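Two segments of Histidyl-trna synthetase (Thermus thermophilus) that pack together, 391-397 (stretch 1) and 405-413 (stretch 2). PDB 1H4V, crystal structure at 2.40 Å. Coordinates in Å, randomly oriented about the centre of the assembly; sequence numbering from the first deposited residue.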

# COMPACT_ATOMS: atom_id res chain seq x y z
N ALA A 391 -0.56 19.05 -42.91
CA ALA A 391 -1.95 18.71 -43.16
C ALA A 391 -2.77 18.58 -41.88
O ALA A 391 -3.98 18.42 -41.94
CB ALA A 391 -2.03 17.41 -43.96
N GLY A 392 -2.12 18.67 -40.72
CA GLY A 392 -2.85 18.53 -39.47
C GLY A 392 -3.48 17.15 -39.41
O GLY A 392 -4.64 16.99 -39.02
N GLU A 393 -2.71 16.14 -39.82
CA GLU A 393 -3.17 14.76 -39.85
C GLU A 393 -2.18 13.84 -39.15
O GLU A 393 -1.18 14.28 -38.59
CB GLU A 393 -3.35 14.30 -41.30
CG GLU A 393 -4.38 15.11 -42.06
CD GLU A 393 -4.42 14.77 -43.54
OE1 GLU A 393 -5.28 15.32 -44.25
OE2 GLU A 393 -3.59 13.95 -44.00
N VAL A 394 -2.48 12.54 -39.19
CA VAL A 394 -1.65 11.52 -38.57
C VAL A 394 -1.77 10.23 -39.37
O VAL A 394 -2.79 9.99 -40.03
CB VAL A 394 -2.11 11.22 -37.13
CG1 VAL A 394 -1.07 10.37 -36.42
CG2 VAL A 394 -2.36 12.51 -36.39
N THR A 395 -0.73 9.41 -39.31
CA THR A 395 -0.75 8.13 -40.00
C THR A 395 -0.76 7.09 -38.91
O THR A 395 0.06 7.13 -38.00
CB THR A 395 0.51 7.95 -40.88
OG1 THR A 395 0.45 8.86 -41.98
CG2 THR A 395 0.60 6.53 -41.41
N LEU A 396 -1.72 6.18 -38.98
CA LEU A 396 -1.83 5.12 -37.99
C LEU A 396 -1.65 3.76 -38.65
O LEU A 396 -2.00 3.57 -39.81
CB LEU A 396 -3.19 5.18 -37.28
CG LEU A 396 -3.49 6.42 -36.42
CD1 LEU A 396 -4.90 6.31 -35.83
CD2 LEU A 396 -2.45 6.55 -35.31
N LYS A 397 -1.09 2.82 -37.90
CA LYS A 397 -0.88 1.49 -38.42
C LYS A 397 -1.19 0.47 -37.35
O LYS A 397 -0.49 0.39 -36.34
CB LYS A 397 0.57 1.32 -38.88
CG LYS A 397 0.84 -0.03 -39.53
CD LYS A 397 2.32 -0.20 -39.87
CE LYS A 397 2.54 -1.38 -40.80
NZ LYS A 397 1.79 -1.17 -42.08
N VAL A 405 -3.67 3.72 -41.98
CA VAL A 405 -4.61 4.75 -42.38
C VAL A 405 -4.11 6.17 -42.09
O VAL A 405 -3.30 6.39 -41.19
CB VAL A 405 -5.95 4.56 -41.65
CG1 VAL A 405 -5.75 4.74 -40.15
CG2 VAL A 405 -6.98 5.55 -42.18
N ARG A 406 -4.61 7.13 -42.86
CA ARG A 406 -4.24 8.52 -42.70
C ARG A 406 -5.50 9.28 -42.28
O ARG A 406 -6.45 9.37 -43.03
CB ARG A 406 -3.71 9.08 -44.02
CG ARG A 406 -3.43 10.57 -44.01
CD ARG A 406 -2.31 10.92 -43.07
NE ARG A 406 -0.99 10.82 -43.70
CZ ARG A 406 -0.45 11.76 -44.47
NH1 ARG A 406 -1.10 12.90 -44.71
NH2 ARG A 406 0.75 11.57 -45.00
N LEU A 407 -5.49 9.84 -41.08
CA LEU A 407 -6.66 10.57 -40.60
C LEU A 407 -6.27 11.89 -39.95
O LEU A 407 -5.11 12.10 -39.60
CB LEU A 407 -7.46 9.70 -39.63
CG LEU A 407 -6.76 9.13 -38.39
CD1 LEU A 407 -7.73 8.23 -37.63
CD2 LEU A 407 -5.55 8.33 -38.79
N SER A 408 -7.25 12.78 -39.81
CA SER A 408 -7.02 14.08 -39.18
C SER A 408 -6.92 13.90 -37.66
O SER A 408 -7.42 12.92 -37.11
CB SER A 408 -8.16 15.04 -39.52
OG SER A 408 -9.40 14.54 -39.04
N ARG A 409 -6.29 14.86 -36.99
CA ARG A 409 -6.14 14.77 -35.55
C ARG A 409 -7.45 14.72 -34.77
O ARG A 409 -7.52 14.07 -33.74
CB ARG A 409 -5.29 15.93 -35.03
CG ARG A 409 -3.83 15.81 -35.37
CD ARG A 409 -2.99 16.54 -34.34
NE ARG A 409 -1.56 16.42 -34.61
CZ ARG A 409 -0.61 16.77 -33.75
NH1 ARG A 409 -0.93 17.25 -32.56
NH2 ARG A 409 0.67 16.64 -34.09
N GLU A 410 -8.48 15.39 -35.27
CA GLU A 410 -9.77 15.39 -34.59
C GLU A 410 -10.42 14.01 -34.60
O GLU A 410 -11.22 13.70 -33.72
CB GLU A 410 -10.73 16.38 -35.25
CG GLU A 410 -10.26 17.83 -35.29
CD GLU A 410 -9.07 18.04 -36.23
OE1 GLU A 410 -9.13 17.55 -37.38
OE2 GLU A 410 -8.10 18.71 -35.81
N GLU A 411 -10.06 13.18 -35.58
CA GLU A 411 -10.64 11.85 -35.73
C GLU A 411 -9.89 10.73 -35.04
O GLU A 411 -10.42 9.63 -34.90
CB GLU A 411 -10.76 11.49 -37.22
CG GLU A 411 -11.54 12.48 -38.07
CD GLU A 411 -11.49 12.14 -39.55
OE1 GLU A 411 -10.37 12.03 -40.11
OE2 GLU A 411 -12.57 12.00 -40.17
N VAL A 412 -8.66 10.99 -34.61
CA VAL A 412 -7.87 9.96 -33.96
C VAL A 412 -8.48 9.34 -32.70
O VAL A 412 -8.54 8.12 -32.58
CB VAL A 412 -6.46 10.47 -33.65
CG1 VAL A 412 -5.67 9.42 -32.88
CG2 VAL A 412 -5.75 10.80 -34.94
N PRO A 413 -8.96 10.17 -31.76
CA PRO A 413 -9.55 9.60 -30.54
C PRO A 413 -10.70 8.64 -30.87
O PRO A 413 -10.72 7.49 -30.42
CB PRO A 413 -10.07 10.84 -29.80
CG PRO A 413 -9.19 11.94 -30.28
CD PRO A 413 -9.06 11.64 -31.76

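The contact is a two-stranded antiparallel ladder, residues 393-396 against 405-408, with Val412, in the helix that follows, pointing toward stretch 1 on the face of Val394 and Leu396. Its rules read clearly from the first residue of the ladder's approach. Gly392 leaves a helix with positive phi, a conformation that glycine adopts easily, and its O accepts a weak hydrogen bond from Arg409 N at 3.4 Å, just outside the Glu393-Ser408 bridge.

Glu393 faces Ser408 in a non-hydrogen-bonded pair, the CA atoms of Glu393 and Ser408 only 4.0 Å apart and their side chains diverging. The extended Glu393 side chain reaches diagonally instead, where its OE2 meets Arg406 NH1 at 2.8 Å in a salt bridge that is also a hydrogen bond.

Val394 pairs with Leu407 through two backbone bonds, Val394 N to Leu407 O at 2.7 Å and Leu407 N to Val394 O at 2.9 Å. Its side chain enters the apolar face, with Val394 CG2 lying 3.8 Å from Arg409 CG and 4.1 Å from Val412 CG2; the aliphatic part of an arginine thus serves as greasy surface.

Thr395 pairs with Arg406, their side chains on the same face, the one away from Val394. Arg406 NE donates to Thr395 OG1 at 3.0 Å, so the bent arginine side chain, with chi2 and chi3 both p, presents NE to Thr395 OG1 and NH1 to Glu393 OE2, both acceptors near the guanidinium plane. Thr395 CA also makes a CA-H...O contact with Val405 O at 3.3 Å.

The last pair within these stretches is Leu396 with Val405: Leu396 N to Val405 O and Val405 N to Leu396 O are both 2.7 Å. Its side chain packs against Val405 and Leu407, with Leu396 CD1 to Leu407 CD2 at 3.6 Å, and Leu396 CD1 comes within 4.4 Å of Val412 CG1. Alternation therefore sorts the chemistry: polar partners at Thr395 and Arg406, hydrocarbon at Val394, Leu396, Val405 and Leu407.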